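Local coordinates for probable membrane transporter protein MamO (Magnetospirillum magneticum, PDB 5HMA) that promotes magnetite formation in magnetosomes and activates the MamE protease, with a protease-like domain that binds transition metal ions and is probably not itself a protease, at residues R58-Q63 with L76-T81; Q99-F104 with G117-A122. One frame throughout, in Å; residues are numbered along the deposited sequence.

Contact 1 (R58-Q63 with L76-T81); sequences RRFPAQ and LKMQTT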
ATOM      1  N   ARG A  58      13.494  -3.620  10.790  1.00 46.23           N
ATOM      2  CA  ARG A  58      13.052  -3.188  12.112  1.00 45.23           C
ATOM      3  C   ARG A  58      11.531  -3.203  12.199  1.00 50.35           C
ATOM      4  O   ARG A  58      10.838  -2.850  11.241  1.00 45.06           O
ATOM      5  CB  ARG A  58      13.592  -1.794  12.441  1.00 51.85           C
ATOM      6  CG  ARG A  58      15.066  -1.825  12.804  1.00 62.64           C
ATOM      7  CD  ARG A  58      15.516  -0.571  13.517  1.00 73.90           C
ATOM      8  NE  ARG A  58      14.712  -0.271  14.698  1.00 64.29           N
ATOM      9  CZ  ARG A  58      14.853   0.845  15.405  1.00 61.94           C
ATOM     10  NH1 ARG A  58      15.762   1.737  15.035  1.00 69.87           N
ATOM     11  NH2 ARG A  58      14.095   1.076  16.471  1.00 62.11           N
ATOM     12  N   ARG A  59      11.008  -3.621  13.344  1.00 46.80           N
ATOM     13  CA  ARG A  59       9.562  -3.717  13.504  1.00 49.54           C
ATOM     14  C   ARG A  59       9.059  -2.649  14.443  1.00 49.74           C
ATOM     15  O   ARG A  59       9.710  -2.317  15.427  1.00 51.04           O
ATOM     16  CB  ARG A  59       9.167  -5.104  14.007  1.00 49.28           C
ATOM     17  CG  ARG A  59       9.450  -6.155  12.955  1.00 62.24           C
ATOM     18  CD  ARG A  59       9.099  -7.529  13.417  1.00 69.60           C
ATOM     19  NE  ARG A  59       7.660  -7.737  13.514  1.00 71.08           N
ATOM     20  CZ  ARG A  59       7.120  -8.897  13.870  1.00 69.36           C
ATOM     21  NH1 ARG A  59       7.918  -9.924  14.146  1.00 72.93           N
ATOM     22  NH2 ARG A  59       5.801  -9.034  13.950  1.00 64.87           N
ATOM     23  N   PHE A  60       7.898  -2.099  14.126  1.00 43.54           N
ATOM     24  CA  PHE A  60       7.265  -1.108  14.989  1.00 46.82           C
ATOM     25  C   PHE A  60       5.803  -1.463  15.139  1.00 50.88           C
ATOM     26  O   PHE A  60       5.140  -1.776  14.142  1.00 46.14           O
ATOM     27  CB  PHE A  60       7.395   0.307  14.408  1.00 49.43           C
ATOM     28  CG  PHE A  60       8.808   0.717  14.121  1.00 44.91           C
ATOM     29  CD1 PHE A  60       9.587   1.302  15.112  1.00 46.65           C
ATOM     30  CD2 PHE A  60       9.372   0.486  12.871  1.00 47.62           C
ATOM     31  CE1 PHE A  60      10.899   1.675  14.859  1.00 48.45           C
ATOM     32  CE2 PHE A  60      10.683   0.854  12.606  1.00 45.62           C
ATOM     33  CZ  PHE A  60      11.449   1.452  13.600  1.00 50.63           C
ATOM     34  N   PRO A  61       5.295  -1.430  16.379  1.00 50.83           N
ATOM     35  CA  PRO A  61       3.850  -1.600  16.569  1.00 51.72           C
ATOM     36  C   PRO A  61       3.074  -0.451  15.909  1.00 55.83           C
ATOM     37  O   PRO A  61       3.569   0.676  15.816  1.00 54.79           O
ATOM     38  CB  PRO A  61       3.673  -1.597  18.102  1.00 45.14           C
ATOM     39  CG  PRO A  61       4.952  -1.076  18.663  1.00 49.02           C
ATOM     40  CD  PRO A  61       6.031  -1.231  17.643  1.00 48.20           C
ATOM     41  N   ALA A  62       1.873  -0.732  15.427  1.00 45.46           N
ATOM     42  CA  ALA A  62       1.074   0.313  14.817  1.00 48.61           C
ATOM     43  C   ALA A  62      -0.363   0.211  15.280  1.00 49.42           C
ATOM     44  O   ALA A  62      -0.862  -0.878  15.553  1.00 55.77           O
ATOM     45  CB  ALA A  62       1.155   0.237  13.298  1.00 45.13           C
ATOM     46  N   GLN A  63      -1.009   1.365  15.399  1.00 47.31           N
ATOM     47  CA  GLN A  63      -2.431   1.427  15.690  1.00 59.87           C
ATOM     48  C   GLN A  63      -3.144   1.943  14.458  1.00 59.50           C
ATOM     49  O   GLN A  63      -2.574   2.704  13.672  1.00 57.13           O
ATOM     50  CB  GLN A  63      -2.724   2.338  16.893  1.00 69.05           C
ATOM     51  CG  GLN A  63      -1.984   1.970  18.182  1.00 86.32           C
ATOM     52  CD  GLN A  63      -2.320   0.578  18.681  1.00101.76           C
ATOM     53  OE1 GLN A  63      -3.490   0.184  18.729  1.00105.10           O
ATOM     54  NE2 GLN A  63      -1.291  -0.182  19.055  1.00105.54           N
ATOM     55  N   LEU A  76      -2.508   3.847   9.375  1.00 48.26           N
ATOM     56  CA  LEU A  76      -1.865   3.366  10.588  1.00 48.87           C
ATOM     57  C   LEU A  76      -0.890   4.413  11.105  1.00 51.17           C
ATOM     58  O   LEU A  76      -0.371   5.233  10.342  1.00 51.18           O
ATOM     59  CB  LEU A  76      -1.112   2.051  10.327  1.00 44.12           C
ATOM     60  CG  LEU A  76      -1.790   0.915   9.562  1.00 50.10           C
ATOM     61  CD1 LEU A  76      -0.856  -0.291   9.494  1.00 46.26           C
ATOM     62  CD2 LEU A  76      -3.107   0.540  10.215  1.00 46.64           C
ATOM     63  N   LYS A  77      -0.622   4.365  12.401  1.00 49.15           N
ATOM     64  CA  LYS A  77       0.441   5.170  12.979  1.00 51.78           C
ATOM     65  C   LYS A  77       1.398   4.251  13.735  1.00 54.91           C
ATOM     66  O   LYS A  77       0.993   3.550  14.656  1.00 53.26           O
ATOM     67  CB  LYS A  77      -0.139   6.246  13.900  1.00 62.87           C
ATOM     68  CG  LYS A  77       0.859   6.946  14.812  1.00 67.20           C
ATOM     69  CD  LYS A  77       1.742   7.922  14.048  1.00 72.64           C
ATOM     70  CE  LYS A  77       2.445   8.884  15.014  1.00 63.57           C
ATOM     71  NZ  LYS A  77       3.555   8.220  15.751  1.00 64.62           N
ATOM     72  N   MET A  78       2.661   4.234  13.330  1.00 51.25           N
ATOM     73  CA  MET A  78       3.671   3.499  14.076  1.00 46.74           C
ATOM     74  C   MET A  78       3.936   4.179  15.422  1.00 55.22           C
ATOM     75  O   MET A  78       4.023   5.415  15.504  1.00 51.63           O
ATOM     76  CB  MET A  78       4.953   3.387  13.255  1.00 41.40           C
ATOM     77  CG  MET A  78       4.788   2.537  12.000  1.00 41.53           C
ATOM     78  SD  MET A  78       6.314   2.199  11.068  1.00 47.69           S
ATOM     79  CE  MET A  78       6.460   3.696  10.074  1.00 49.30           C
ATOM     80  N   GLN A  79       4.024   3.375  16.478  1.00 44.94           N
ATOM     81  CA  GLN A  79       4.338   3.879  17.809  1.00 46.90           C
ATOM     82  C   GLN A  79       5.849   3.885  17.972  1.00 52.77           C
ATOM     83  O   GLN A  79       6.442   2.858  18.297  1.00 53.88           O
ATOM     84  CB  GLN A  79       3.701   3.013  18.900  1.00 50.35           C
ATOM     85  CG  GLN A  79       2.254   2.666  18.637  1.00 67.89           C
ATOM     86  CD  GLN A  79       1.363   3.879  18.709  1.00 71.07           C
ATOM     87  OE1 GLN A  79       0.839   4.342  17.692  1.00 77.53           O
ATOM     88  NE2 GLN A  79       1.186   4.408  19.913  1.00 62.74           N
ATOM     89  N   THR A  80       6.472   5.037  17.742  1.00 47.89           N
ATOM     90  CA  THR A  80       7.928   5.133  17.760  1.00 42.93           C
ATOM     91  C   THR A  80       8.355   6.579  17.915  1.00 46.58           C
ATOM     92  O   THR A  80       7.622   7.479  17.526  1.00 58.13           O
ATOM     93  CB  THR A  80       8.540   4.557  16.451  1.00 48.09           C
ATOM     94  OG1 THR A  80       9.962   4.735  16.473  1.00 57.84           O
ATOM     95  CG2 THR A  80       7.962   5.282  15.255  1.00 45.71           C
ATOM     96  N   THR A  81       9.540   6.814  18.470  1.00 53.21           N
ATOM     97  CA  THR A  81      10.113   8.159  18.443  1.00 61.75           C
ATOM     98  C   THR A  81      10.890   8.424  17.143  1.00 59.68           C
ATOM     99  O   THR A  81      11.422   9.509  16.944  1.00 58.40           O
ATOM    100  CB  THR A  81      11.060   8.393  19.620  1.00 57.86           C
ATOM    101  OG1 THR A  81      11.934   7.267  19.742  1.00 61.98           O
ATOM    102  CG2 THR A  81      10.281   8.548  20.900  1.00 65.13           C
TER

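Contact 2 (Q99-F104 with G117-A122); sequences QQVFAF and GLVQSA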
ATOM      1  N   GLN A  99      -0.166   4.614 -19.264  1.00 47.99           N
ATOM      2  CA  GLN A  99       0.975   5.170 -18.576  1.00 48.89           C
ATOM      3  C   GLN A  99       1.696   4.074 -17.813  1.00 56.24           C
ATOM      4  O   GLN A  99       1.076   3.214 -17.191  1.00 47.78           O
ATOM      5  CB  GLN A  99       0.532   6.297 -17.637  1.00 56.78           C
ATOM      6  CG  GLN A  99       1.617   6.810 -16.708  1.00 65.34           C
ATOM      7  CD  GLN A  99       1.270   8.155 -16.106  1.00 65.87           C
ATOM      8  OE1 GLN A  99       0.152   8.653 -16.269  1.00 59.75           O
ATOM      9  NE2 GLN A  99       2.226   8.751 -15.404  1.00 58.46           N
ATOM     10  N   GLN A 100       3.018   4.090 -17.873  1.00 47.76           N
ATOM     11  CA  GLN A 100       3.800   3.114 -17.131  1.00 46.79           C
ATOM     12  C   GLN A 100       3.740   3.400 -15.645  1.00 46.84           C
ATOM     13  O   GLN A 100       3.920   4.547 -15.220  1.00 51.83           O
ATOM     14  CB  GLN A 100       5.246   3.132 -17.612  1.00 52.04           C
ATOM     15  CG  GLN A 100       6.072   1.963 -17.159  1.00 64.42           C
ATOM     16  CD  GLN A 100       7.482   2.040 -17.706  1.00 80.10           C
ATOM     17  OE1 GLN A 100       8.254   1.093 -17.594  1.00104.98           O
ATOM     18  NE2 GLN A 100       7.826   3.179 -18.294  1.00 72.53           N
ATOM     19  N   VAL A 101       3.486   2.363 -14.852  1.00 43.64           N
ATOM     20  CA  VAL A 101       3.496   2.497 -13.393  1.00 40.84           C
ATOM     21  C   VAL A 101       4.313   1.378 -12.769  1.00 49.93           C
ATOM     22  O   VAL A 101       4.697   0.421 -13.439  1.00 47.73           O
ATOM     23  CB  VAL A 101       2.068   2.512 -12.816  1.00 43.78           C
ATOM     24  CG1 VAL A 101       1.374   3.815 -13.198  1.00 43.39           C
ATOM     25  CG2 VAL A 101       1.268   1.319 -13.343  1.00 45.20           C
ATOM     26  N   PHE A 102       4.587   1.506 -11.479  1.00 42.94           N
ATOM     27  CA  PHE A 102       5.445   0.556 -10.782  1.00 44.23           C
ATOM     28  C   PHE A 102       4.797   0.214  -9.462  1.00 45.82           C
ATOM     29  O   PHE A 102       4.428   1.106  -8.693  1.00 43.84           O
ATOM     30  CB  PHE A 102       6.852   1.133 -10.567  1.00 39.89           C
ATOM     31  CG  PHE A 102       7.502   1.604 -11.837  1.00 48.21           C
ATOM     32  CD1 PHE A 102       7.145   2.827 -12.404  1.00 48.08           C
ATOM     33  CD2 PHE A 102       8.459   0.821 -12.476  1.00 46.15           C
ATOM     34  CE1 PHE A 102       7.729   3.259 -13.593  1.00 54.94           C
ATOM     35  CE2 PHE A 102       9.061   1.256 -13.654  1.00 50.47           C
ATOM     36  CZ  PHE A 102       8.687   2.471 -14.219  1.00 50.09           C
ATOM     37  N   ALA A 103       4.630  -1.078  -9.210  1.00 45.87           N
ATOM     38  CA  ALA A 103       3.977  -1.527  -7.989  1.00 44.95           C
ATOM     39  C   ALA A 103       5.019  -2.130  -7.063  1.00 49.10           C
ATOM     40  O   ALA A 103       5.714  -3.076  -7.428  1.00 52.99           O
ATOM     41  CB  ALA A 103       2.885  -2.528  -8.315  1.00 43.99           C
ATOM     42  N   PHE A 104       5.146  -1.552  -5.875  1.00 44.34           N
ATOM     43  CA  PHE A 104       6.167  -1.978  -4.914  1.00 38.94           C
ATOM     44  C   PHE A 104       5.516  -2.724  -3.748  1.00 44.48           C
ATOM     45  O   PHE A 104       4.390  -2.408  -3.357  1.00 51.29           O
ATOM     46  CB  PHE A 104       6.947  -0.769  -4.362  1.00 37.58           C
ATOM     47  CG  PHE A 104       7.943  -0.170  -5.324  1.00 47.14           C
ATOM     48  CD1 PHE A 104       7.525   0.702  -6.325  1.00 41.12           C
ATOM     49  CD2 PHE A 104       9.298  -0.441  -5.200  1.00 40.77           C
ATOM     50  CE1 PHE A 104       8.450   1.278  -7.200  1.00 51.41           C
ATOM     51  CE2 PHE A 104      10.226   0.134  -6.065  1.00 49.54           C
ATOM     52  CZ  PHE A 104       9.801   0.991  -7.070  1.00 45.08           C
ATOM     53  N   GLY A 117       4.360  -2.020 -15.038  1.00 57.61           N
ATOM     54  CA  GLY A 117       3.308  -2.350 -15.970  1.00 50.96           C
ATOM     55  C   GLY A 117       2.650  -1.089 -16.482  1.00 54.29           C
ATOM     56  O   GLY A 117       3.077   0.028 -16.175  1.00 56.05           O
ATOM     57  N   LEU A 118       1.613  -1.280 -17.282  1.00 52.35           N
ATOM     58  CA  LEU A 118       0.800  -0.187 -17.785  1.00 50.13           C
ATOM     59  C   LEU A 118      -0.526  -0.079 -17.031  1.00 56.37           C
ATOM     60  O   LEU A 118      -1.094  -1.084 -16.591  1.00 66.22           O
ATOM     61  CB  LEU A 118       0.536  -0.379 -19.278  1.00 45.62           C
ATOM     62  CG  LEU A 118       1.789  -0.407 -20.140  1.00 59.90           C
ATOM     63  CD1 LEU A 118       1.424  -0.524 -21.631  1.00 53.89           C
ATOM     64  CD2 LEU A 118       2.619   0.845 -19.856  1.00 49.11           C
ATOM     65  N   VAL A 119      -1.015   1.145 -16.882  1.00 56.21           N
ATOM     66  CA  VAL A 119      -2.392   1.362 -16.463  1.00 54.80           C
ATOM     67  C   VAL A 119      -3.319   0.861 -17.582  1.00 58.17           C
ATOM     68  O   VAL A 119      -3.128   1.199 -18.752  1.00 53.08           O
ATOM     69  CB  VAL A 119      -2.640   2.836 -16.144  1.00 60.23           C
ATOM     70  CG1 VAL A 119      -4.091   3.052 -15.722  1.00 64.53           C
ATOM     71  CG2 VAL A 119      -1.660   3.306 -15.082  1.00 40.11           C
ATOM     72  N   GLN A 120      -4.305   0.042 -17.240  1.00 50.87           N
ATOM     73  CA  GLN A 120      -5.120  -0.593 -18.278  1.00 65.71           C
ATOM     74  C   GLN A 120      -6.551  -0.073 -18.265  1.00 67.50           C
ATOM     75  O   GLN A 120      -7.291  -0.237 -19.239  1.00 71.51           O
ATOM     76  CB  GLN A 120      -5.109  -2.120 -18.123  1.00 56.39           C
ATOM     77  CG  GLN A 120      -3.730  -2.770 -18.269  1.00 59.16           C
ATOM     78  CD  GLN A 120      -3.231  -2.841 -19.718  1.00 70.99           C
ATOM     79  OE1 GLN A 120      -3.849  -2.305 -20.647  1.00 66.82           O
ATOM     80  NE2 GLN A 120      -2.097  -3.507 -19.908  1.00 77.13           N
ATOM     81  N   SER A 121      -6.929   0.556 -17.159  1.00 61.63           N
ATOM     82  CA  SER A 121      -8.247   1.168 -17.016  1.00 65.69           C
ATOM     83  C   SER A 121      -8.154   2.163 -15.884  1.00 64.41           C
ATOM     84  O   SER A 121      -7.354   1.970 -14.966  1.00 61.69           O
ATOM     85  CB  SER A 121      -9.327   0.120 -16.727  1.00 65.52           C
ATOM     86  OG  SER A 121     -10.503   0.732 -16.230  1.00 64.45           O
ATOM     87  N   ALA A 122      -8.948   3.226 -15.935  1.00 68.37           N
ATOM     88  CA  ALA A 122      -8.909   4.217 -14.859  1.00 77.98           C
ATOM     89  C   ALA A 122     -10.234   4.273 -14.099  1.00 73.47           C
ATOM     90  O   ALA A 122     -10.422   5.117 -13.223  1.00 77.89           O
ATOM     91  CB  ALA A 122      -8.549   5.587 -15.407  1.00 80.04           C
TER

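Contact 1 (R58-Q63 with L76-T81)
A single phenylalanine ring, that of F60, spans the end of a strand, meeting both M78, the last strand residue, and T80 in the loop that follows. The CB of F60 points toward 76-81, and with chi1 at -55° its CG lies anti to the carbonyl carbon, beside the backbone N. The extended chi2 of M78 (-173°) carries SD to 3.9 Å from F60 CD2, an oblique Met-aromatic contact. Further out on the same ring, T80 OG1 stands 3.6 Å from F60 CE1; this hydroxyl is anti to its own backbone N and is hydrogen-bonded to the backbone N of E82. F84 meets F60 edge-to-face, while the CZ end of the ring lies against one face of the R58 guanidinium, toward its rim. An alanine in place of F60 would probably loosen M78, T80 and F84 together, since each rests on the lost ring.

The backbones pair through three bonds. Q79 N donates to P61 O at 2.8 Å, nearly straight and in the carbonyl plane. Q63 and K77 form an antiparallel hydrogen-bonded pair: K77 N lies almost along the C=O axis of Q63, whereas Q63 N approaches K77 O from above the carbonyl plane. Between these bonds A62 and M78 make a non-hydrogen-bonded pair with CA atoms 4.2 Å apart, and the methyl of A62 also packs on L76, CB to CB at 4.2 Å. K77 curls back so that NZ donates to M78 O and also to N31 O. The three backbone bonds belong to the hairpin of strands 58-68 and 73-78, neighbours in the six-stranded antiparallel barrel of a trypsin-like domain.

Contact 2 (Q99-F104 with G117-A122)
A beta hairpin of the second antiparallel sheet, made by strands 100-106 and 112-121, is joined here at its open end, away from the turn. V101 and G117 form a hydrogen-bonded pair that carries two of the three bonds: V101 N donates to G117 O at 2.7 Å, almost straight and nearly along the C=O axis, and G117 N returns a bond to V101 O in the carbonyl plane. The third runs from V119 N to Q99 O at 3.0 Å, again in the carbonyl plane, and prolongs the pairing to the loop residue before strand 100-106. Between them, Q100 and L118 face each other as a non-hydrogen-bonded pair.

Although the pairing is antiparallel, the short strand segments make an angle of 110°, reflecting the strong twist and coiling of strands in the barrels of trypsin-like proteases. Past V119 the second strand parts from 99-104 and pairs with strand 131-139, with a classic beta bulge at Q120 and S121 opposite R138, then a corner at A122.

The buried side chain of V101 meets V119, CG1 to CG2 at 3.6 Å, the two valines crossing at about a right angle; L152 and S139 also border V101. V119 CG2 lies beside its own backbone N, which brings it to 3.5 Å from Q99 O as well. On the face of Q100 and L118, the exposed L118 brings CD2 to 3.7 Å from Q100 CA, while D140 OD1 accepts the backbone N-H of L118.

Contact 1 and contact 2 each join the two strands of a hairpin of the same protease-like domain, one in each of its two antiparallel sheets. They follow in series along the chain: strand 73-78, used by 76-81, is succeeded by strand 100-106, used by 99-104, so the first hairpin is complete before the second begins. Their centres are 30 Å apart on opposite sides of the chain's centre, at about 16 and 14 Å from it, and the nearest atoms remain about 14 Å apart without touching. Both lie away from the nickel site, where H71 and H186 bind the metal; H71 belongs to the connection between strands 58-68 and 73-78, the hairpin of contact 1.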